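Local coordinates for RagA protein (Porphyromonas gingivalis, PDB 6SLN), which probably acts as a TonB-dependent outer-membrane receptor, a plugged beta-barrel that imports its substrate with energy relayed by TonB, at residues R218-S224 and Q313-S319; L859-Y865 and L927-K933; I949-Y955 and G992-F997. All blocks are in the same frame, centred on the assembly; numbering follows the deposited sequence.

Contact 1 of 3, residues R218-S224 and Q313-S319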
# COMPACT_ATOMS: atom_id res chain seq x y z
N ARG A 218 7.50 17.23 41.67
CA ARG A 218 7.72 18.50 40.99
C ARG A 218 6.98 18.49 39.66
O ARG A 218 7.10 17.53 38.88
CB ARG A 218 9.21 18.79 40.74
CG ARG A 218 9.44 20.13 40.06
CD ARG A 218 10.83 20.27 39.48
NE ARG A 218 11.77 19.33 40.08
CZ ARG A 218 13.05 19.26 39.77
NH1 ARG A 218 13.56 20.08 38.85
NH2 ARG A 218 13.83 18.37 40.37
N ILE A 219 6.20 19.55 39.40
CA ILE A 219 5.51 19.75 38.13
C ILE A 219 6.09 20.98 37.46
O ILE A 219 6.34 22.00 38.12
CB ILE A 219 4.00 19.91 38.33
CG1 ILE A 219 3.46 18.81 39.25
CG2 ILE A 219 3.30 19.90 36.98
CD1 ILE A 219 2.14 19.16 39.89
N THR A 220 6.30 20.89 36.15
CA THR A 220 6.77 22.03 35.37
C THR A 220 5.94 22.17 34.11
O THR A 220 5.65 21.18 33.44
CB THR A 220 8.24 21.86 35.03
OG1 THR A 220 8.96 21.74 36.26
CG2 THR A 220 8.72 23.09 34.27
N PHE A 221 5.54 23.40 33.81
CA PHE A 221 4.77 23.68 32.61
C PHE A 221 5.53 24.72 31.81
O PHE A 221 5.90 25.77 32.35
CB PHE A 221 3.35 24.18 32.94
CG PHE A 221 2.59 24.71 31.74
CD1 PHE A 221 1.88 23.85 30.92
CD2 PHE A 221 2.58 26.06 31.44
CE1 PHE A 221 1.17 24.33 29.82
CE2 PHE A 221 1.88 26.54 30.34
CZ PHE A 221 1.17 25.66 29.53
N ASN A 222 5.78 24.42 30.54
CA ASN A 222 6.45 25.34 29.64
C ASN A 222 5.54 25.60 28.44
O ASN A 222 4.87 24.69 27.95
CB ASN A 222 7.80 24.80 29.14
CG ASN A 222 8.72 24.39 30.26
OD1 ASN A 222 9.19 25.22 31.04
ND2 ASN A 222 9.00 23.10 30.33
N ALA A 223 5.53 26.84 28.00
CA ALA A 223 4.74 27.25 26.85
C ALA A 223 5.50 28.37 26.18
O ALA A 223 6.05 29.25 26.85
CB ALA A 223 3.33 27.71 27.27
N SER A 224 5.57 28.32 24.85
CA SER A 224 6.29 29.35 24.13
C SER A 224 5.66 29.53 22.76
O SER A 224 5.16 28.58 22.16
CB SER A 224 7.77 29.01 24.00
OG SER A 224 7.99 28.06 22.97
N GLN A 313 5.04 25.71 21.15
CA GLN A 313 5.27 24.46 21.86
C GLN A 313 4.84 24.57 23.32
O GLN A 313 5.04 25.60 23.98
CB GLN A 313 6.75 24.03 21.77
CG GLN A 313 7.75 24.77 22.68
CD GLN A 313 9.21 24.41 22.37
OE1 GLN A 313 9.82 23.59 23.06
NE2 GLN A 313 9.76 25.03 21.33
N GLY A 314 4.23 23.48 23.81
CA GLY A 314 3.84 23.35 25.20
C GLY A 314 4.45 22.11 25.82
O GLY A 314 5.16 21.34 25.17
N ASP A 315 4.11 21.89 27.09
CA ASP A 315 4.96 21.07 27.93
C ASP A 315 4.43 20.89 29.34
O ASP A 315 4.09 21.88 30.00
CB ASP A 315 6.31 21.74 28.02
CG ASP A 315 7.40 20.79 27.89
OD1 ASP A 315 7.09 19.59 27.99
OD2 ASP A 315 8.54 21.24 27.67
N ILE A 316 4.38 19.66 29.85
CA ILE A 316 4.12 19.49 31.29
C ILE A 316 4.88 18.25 31.76
O ILE A 316 4.89 17.23 31.07
CB ILE A 316 2.61 19.46 31.64
CG1 ILE A 316 2.39 19.56 33.14
CG2 ILE A 316 1.88 18.25 31.10
CD1 ILE A 316 1.27 20.49 33.51
N SER A 317 5.55 18.38 32.90
CA SER A 317 6.42 17.36 33.47
C SER A 317 5.93 16.96 34.85
O SER A 317 5.45 17.81 35.62
CB SER A 317 7.88 17.83 33.61
OG SER A 317 8.41 18.29 32.39
N PHE A 318 6.11 15.69 35.17
CA PHE A 318 5.90 15.18 36.51
C PHE A 318 7.13 14.37 36.88
O PHE A 318 7.64 13.60 36.06
CB PHE A 318 4.62 14.35 36.58
CG PHE A 318 3.41 15.11 36.11
CD1 PHE A 318 2.74 15.97 36.96
CD2 PHE A 318 2.97 15.01 34.79
CE1 PHE A 318 1.65 16.70 36.53
CE2 PHE A 318 1.88 15.73 34.35
CZ PHE A 318 1.22 16.58 35.22
N SER A 319 7.63 14.57 38.10
CA SER A 319 8.89 13.95 38.49
C SER A 319 9.00 13.94 40.01
O SER A 319 8.49 14.83 40.70
CB SER A 319 10.10 14.69 37.89
OG SER A 319 10.67 15.56 38.85
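Ile219 overlaps Phe318 with both of its branches, which cross the aromatic side chain at a slant. CG1 of Ile219 meets CD1 of the Phe318 ring at 3.7 Å, and its CG2 methyl reaches CE1 of the same ring at 3.6 Å. With chi1 at -48° the CG2 branch of Ile219 stands anti to the backbone N, and from there it also touches CG1 of Ile316 at 4.0 Å. The row continues more thinly to Phe221, whose CB lies 4.3 Å from Ile316 CD1. Ile219 and Phe318 pack further against Leu363 and Ile359 of a second subunit, so this apolar row lies on the outer face. Strands 218-230 and 309-322 are antiparallel neighbours in the wall of the transmembrane beta-barrel, and alternation sends Thr220, Asn222, Asp315 and Ser317 to the other, polar face. There Asn222 and Asp315 run side by side, their amide and carboxylate planes 63° apart. ND2 of Asn222 donates to OD2 of Asp315 at 3.3 Å, coming from above the carboxylate plane. OD1 of Asp315 is taken by Asn176 of the plug, and OD1 of Asn222 by Gln994 on the next strand. Glu112 brings a second carboxylate close to Asp315, which might raise the proton affinity of one of them. Backbone bonds tie the two ends of the paired segments, among them Arg218 N to Ser319 O at 2.8 Å and Gln313 N to Ser224 O at 3.0 Å.

Contact 2 of 3, residues L859-Y865 and L927-K933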
# COMPACT_ATOMS: atom_id res chain seq x y z
N LEU A 859 20.73 37.25 31.12
CA LEU A 859 20.90 37.36 29.68
C LEU A 859 21.99 36.39 29.27
O LEU A 859 23.11 36.46 29.79
CB LEU A 859 21.26 38.79 29.27
CG LEU A 859 21.35 39.00 27.76
CD1 LEU A 859 20.35 40.04 27.29
CD2 LEU A 859 22.74 39.42 27.44
N ASP A 860 21.67 35.48 28.36
CA ASP A 860 22.60 34.46 27.89
C ASP A 860 22.73 34.53 26.38
O ASP A 860 21.72 34.53 25.66
CB ASP A 860 22.18 33.06 28.33
CG ASP A 860 22.62 32.75 29.74
OD1 ASP A 860 23.63 32.05 29.91
OD2 ASP A 860 21.97 33.25 30.68
N ALA A 861 23.96 34.61 25.90
CA ALA A 861 24.27 34.64 24.49
C ALA A 861 25.12 33.42 24.16
O ALA A 861 26.11 33.15 24.84
CB ALA A 861 25.01 35.92 24.10
N ASP A 862 24.72 32.68 23.14
CA ASP A 862 25.47 31.54 22.65
C ASP A 862 25.92 31.87 21.23
O ASP A 862 25.09 32.03 20.33
CB ASP A 862 24.63 30.27 22.71
CG ASP A 862 24.48 29.73 24.13
OD1 ASP A 862 23.63 30.26 24.88
OD2 ASP A 862 25.21 28.80 24.50
N PHE A 863 27.23 32.00 21.05
CA PHE A 863 27.83 32.20 19.74
C PHE A 863 28.52 30.93 19.26
O PHE A 863 28.94 30.07 20.05
CB PHE A 863 28.88 33.30 19.75
CG PHE A 863 28.35 34.65 20.06
CD1 PHE A 863 28.08 35.01 21.36
CD2 PHE A 863 28.20 35.58 19.05
CE1 PHE A 863 27.64 36.26 21.65
CE2 PHE A 863 27.75 36.83 19.33
CZ PHE A 863 27.46 37.17 20.63
N ALA A 864 28.70 30.87 17.95
CA ALA A 864 29.33 29.76 17.26
C ALA A 864 29.91 30.28 15.95
O ALA A 864 29.38 31.22 15.35
CB ALA A 864 28.32 28.63 17.00
N TYR A 865 31.00 29.67 15.50
CA TYR A 865 31.58 30.10 14.24
C TYR A 865 32.17 28.93 13.46
O TYR A 865 32.50 27.87 14.00
CB TYR A 865 32.64 31.19 14.45
CG TYR A 865 33.70 30.84 15.45
CD1 TYR A 865 33.52 31.11 16.80
CD2 TYR A 865 34.90 30.28 15.05
CE1 TYR A 865 34.50 30.80 17.72
CE2 TYR A 865 35.90 29.98 15.96
CZ TYR A 865 35.69 30.24 17.30
OH TYR A 865 36.67 29.92 18.20
N LEU A 927 30.19 33.86 11.65
CA LEU A 927 29.91 33.86 13.07
C LEU A 927 28.41 34.06 13.25
O LEU A 927 27.82 34.95 12.63
CB LEU A 927 30.69 34.96 13.77
CG LEU A 927 30.21 35.53 15.10
CD1 LEU A 927 30.52 34.56 16.21
CD2 LEU A 927 30.88 36.88 15.37
N ARG A 928 27.78 33.21 14.04
CA ARG A 928 26.34 33.29 14.25
C ARG A 928 26.05 33.43 15.73
O ARG A 928 26.49 32.60 16.54
CB ARG A 928 25.63 32.07 13.67
CG ARG A 928 24.21 32.36 13.23
CD ARG A 928 23.84 31.42 12.10
NE ARG A 928 23.74 32.11 10.82
CZ ARG A 928 23.60 31.52 9.65
NH1 ARG A 928 23.56 30.20 9.57
NH2 ARG A 928 23.51 32.26 8.54
N LEU A 929 25.34 34.49 16.09
CA LEU A 929 24.72 34.56 17.41
C LEU A 929 23.60 33.55 17.40
O LEU A 929 22.52 33.81 16.87
CB LEU A 929 24.21 35.97 17.69
CG LEU A 929 23.51 36.18 19.03
CD1 LEU A 929 24.33 35.58 20.16
CD2 LEU A 929 23.24 37.66 19.27
N LYS A 930 23.86 32.35 17.93
CA LYS A 930 22.89 31.27 17.83
C LYS A 930 21.73 31.46 18.79
O LYS A 930 20.57 31.21 18.44
CB LYS A 930 23.56 29.93 18.08
CG LYS A 930 24.36 29.44 16.92
CD LYS A 930 23.95 28.04 16.55
CE LYS A 930 22.79 28.03 15.56
NZ LYS A 930 23.25 28.30 14.17
N ASN A 931 22.01 31.93 19.99
CA ASN A 931 20.98 32.02 21.01
C ASN A 931 21.22 33.28 21.83
O ASN A 931 22.34 33.54 22.27
CB ASN A 931 21.02 30.77 21.91
CG ASN A 931 19.99 30.80 23.01
OD1 ASN A 931 18.84 30.41 22.81
ND2 ASN A 931 20.39 31.26 24.19
N LEU A 932 20.17 34.07 22.00
CA LEU A 932 20.16 35.18 22.94
C LEU A 932 18.87 35.08 23.73
O LEU A 932 17.80 34.89 23.15
CB LEU A 932 20.28 36.53 22.21
CG LEU A 932 20.52 37.78 23.07
CD1 LEU A 932 21.89 37.77 23.73
CD2 LEU A 932 20.35 39.00 22.20
N LYS A 933 18.98 35.15 25.05
CA LYS A 933 17.80 34.94 25.88
C LYS A 933 17.86 35.84 27.10
O LYS A 933 18.82 35.78 27.88
CB LYS A 933 17.67 33.47 26.30
CG LYS A 933 16.49 33.18 27.22
CD LYS A 933 16.57 31.79 27.82
CE LYS A 933 15.77 30.79 27.01
NZ LYS A 933 15.29 29.62 27.83
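The Leu859 side chain slants across that of Leu932, CD2 of Leu859 meeting CD1 of Leu932 at 4.1 Å. Next along, Asp860 exchanges two backbone bonds with Lys933, while its carboxylate is engaged by the hydroxyl of Tyr754. Ala861 returns to the apolar face, where its CB touches two leucine methyls, 3.6 Å from Leu932 CD1 and 4.0 Å from Leu929 CD1. At Asp862 the register slips by one residue. Its carbonyl oxygen receives N-H groups from two successive residues: Asn931 N at 3.1 Å, in the carbonyl plane and on a lone pair, and Lys930 N in a weak, bent bond. This is a classic beta bulge in an antiparallel pair of the barrel wall. Lys930, the extra residue, has near-helical backbone angles (-76°, -39°), and its bent chain carries NZ to Gln123 of the plug and to Asn960. The side chains of Asp862 and Asn931 lie alongside each other, carboxylate and amide planes 70° apart, with a weak bond from Asn931 ND2 to Asp862 OD1; Asp862 OD2 turns to Ser849. Phe863 follows on the apolar face. CD1 of Leu929 stands over the centre of its ring, 3.6 Å from the centroid, a CH-pi contact, while Leu927 CD1 approaches the ring carbon CD2 at 3.8 Å. Ala864, back on the polar side, lays CB against Lys930 CG and bonds through its backbone to Arg928, whose guanidinium runs on to salt bridges with Asp971 and Glu973. Tyr865 touches Leu927 through CB while the end of its side chain leads away; the side chain also meets Phe848 on strand 844-853.

Contact 3 of 3, residues I949-Y955 and G992-F997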
# COMPACT_ATOMS: atom_id res chain seq x y z
N ILE A 949 1.56 27.27 43.42
CA ILE A 949 2.68 27.57 42.54
C ILE A 949 3.88 27.96 43.39
O ILE A 949 3.78 28.82 44.28
CB ILE A 949 2.32 28.70 41.57
CG1 ILE A 949 0.95 28.43 40.95
CG2 ILE A 949 3.35 28.84 40.49
CD1 ILE A 949 -0.09 29.50 41.28
N GLY A 950 5.03 27.35 43.11
CA GLY A 950 6.26 27.64 43.83
C GLY A 950 7.13 28.69 43.16
O GLY A 950 7.92 29.36 43.82
N GLY A 951 7.00 28.84 41.84
CA GLY A 951 7.84 29.79 41.12
C GLY A 951 7.31 30.00 39.72
O GLY A 951 6.33 29.38 39.30
N ALA A 952 7.97 30.90 39.00
CA ALA A 952 7.62 31.14 37.60
C ALA A 952 8.76 31.88 36.91
O ALA A 952 9.52 32.62 37.55
CB ALA A 952 6.32 31.93 37.47
N ARG A 953 8.87 31.67 35.60
CA ARG A 953 9.85 32.39 34.78
C ARG A 953 9.21 32.83 33.48
O ARG A 953 8.38 32.11 32.91
CB ARG A 953 11.08 31.53 34.45
CG ARG A 953 11.76 30.90 35.62
CD ARG A 953 12.64 29.74 35.19
NE ARG A 953 13.12 29.04 36.38
CZ ARG A 953 14.40 28.88 36.69
NH1 ARG A 953 15.35 29.36 35.90
NH2 ARG A 953 14.74 28.24 37.80
N VAL A 954 9.60 34.00 33.01
CA VAL A 954 9.31 34.43 31.65
C VAL A 954 10.64 34.70 30.96
O VAL A 954 11.63 35.07 31.61
CB VAL A 954 8.40 35.67 31.60
CG1 VAL A 954 6.98 35.28 31.91
CG2 VAL A 954 8.90 36.75 32.57
N TYR A 955 10.67 34.50 29.65
CA TYR A 955 11.88 34.75 28.89
C TYR A 955 11.55 35.28 27.51
O TYR A 955 10.48 35.01 26.95
CB TYR A 955 12.74 33.49 28.73
CG TYR A 955 12.09 32.35 27.98
CD1 TYR A 955 12.07 32.31 26.58
CD2 TYR A 955 11.52 31.28 28.66
CE1 TYR A 955 11.49 31.24 25.90
CE2 TYR A 955 10.95 30.21 27.99
CZ TYR A 955 10.92 30.20 26.62
OH TYR A 955 10.34 29.12 25.97
N GLY A 992 8.32 33.28 25.96
CA GLY A 992 7.98 32.04 26.64
C GLY A 992 7.81 32.22 28.13
O GLY A 992 8.29 33.19 28.73
N ILE A 993 7.13 31.24 28.72
CA ILE A 993 6.75 31.27 30.13
C ILE A 993 7.11 29.93 30.74
O ILE A 993 7.23 28.91 30.05
CB ILE A 993 5.24 31.57 30.28
CG1 ILE A 993 4.85 31.77 31.74
CG2 ILE A 993 4.40 30.48 29.65
CD1 ILE A 993 3.73 32.77 31.93
N GLN A 994 7.30 29.93 32.06
CA GLN A 994 7.45 28.66 32.77
C GLN A 994 6.80 28.74 34.15
O GLN A 994 6.98 29.71 34.88
CB GLN A 994 8.91 28.25 32.92
CG GLN A 994 9.04 26.91 33.62
CD GLN A 994 10.41 26.66 34.19
OE1 GLN A 994 10.78 27.19 35.24
NE2 GLN A 994 11.19 25.84 33.49
N LEU A 995 6.08 27.67 34.49
CA LEU A 995 5.36 27.54 35.75
C LEU A 995 5.91 26.34 36.51
O LEU A 995 5.98 25.23 35.96
CB LEU A 995 3.87 27.35 35.49
CG LEU A 995 2.97 28.57 35.59
CD1 LEU A 995 3.59 29.79 34.91
CD2 LEU A 995 1.66 28.23 34.94
N SER A 996 6.28 26.54 37.77
CA SER A 996 6.77 25.45 38.60
C SER A 996 5.86 25.31 39.81
O SER A 996 5.58 26.31 40.48
CB SER A 996 8.20 25.71 39.07
OG SER A 996 9.04 25.89 37.96
N PHE A 997 5.42 24.09 40.09
CA PHE A 997 4.77 23.82 41.36
C PHE A 997 4.83 22.35 41.74
O PHE A 997 5.71 21.62 41.30
CB PHE A 997 3.32 24.30 41.34
CG PHE A 997 2.61 24.05 40.05
CD1 PHE A 997 2.32 22.76 39.66
CD2 PHE A 997 2.18 25.11 39.26
CE1 PHE A 997 1.64 22.53 38.49
CE2 PHE A 997 1.51 24.88 38.09
CZ PHE A 997 1.23 23.59 37.70
OXT PHE A 997 4.01 21.87 42.53
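Tyr955 folds its ring flat over the backbone of Gly992, and this is the close-packed end of the contact. A chi1 of 62°, with CG between the backbone N and the carbonyl carbon, swings the ring across to the neighbouring strand. There Gly992 CA lies 3.7 Å from the ring centroid and 19° off the normal, a CH-pi contact offset toward the ring's rim. With no side chain on Gly992, the ring can settle directly on the strand. Backbone bonds in both directions, such as Tyr955 N to Gly992 O at 2.9 Å, hold the pair beneath it, and Lys933 adds a cation-pi contact to the same ring.

The outward side is looser. Val954 CG1 and Ile993 CD1 meet at 4.1 Å, and Ala952 CB comes only to 4.3 Å from Leu995 CD1. On the polar face Arg953 extends alongside Gln994 onto the surface; the amide oxygen lies near the arginine chain without a hydrogen bond, while Gln994 NE2 turns to Asn222.

At the far end Ile949 CG1 touches the Phe997 ring at CD2, 3.9 Å away. Gly950 N and Gly951 N both donate to Ser996 O, at 2.9 and 3.2 Å, forming a classic beta bulge where the pairing begins. A last barrel strand followed directly by a C-terminal phenylalanine is a familiar signature of bacterial outer-membrane beta-barrels.

Contacts 1 and 3 are neighbouring parts of the barrel seam, their centres 9 Å apart. The first barrel strand, 218-230, pairs with the last, 986-996, and so closes the cylinder: Ile219 N lies 2.9 Å from Phe997 O and Phe221 N 2.9 Å from Leu995 O, both probable hydrogen bonds. Contact 2 stands farther round the wall, about 25 Å from contact 1 and 23 Å from contact 3 between centres. Strand 921-937 nevertheless adjoins 951-964, and Lys933 CE packs 4.0 Å from Tyr955 CD1. Contact 1 lies nearer to bound detergent: the Phe318 side chain is about 6 Å from a bound C8E, and that of Phe997 about 14 Å from one.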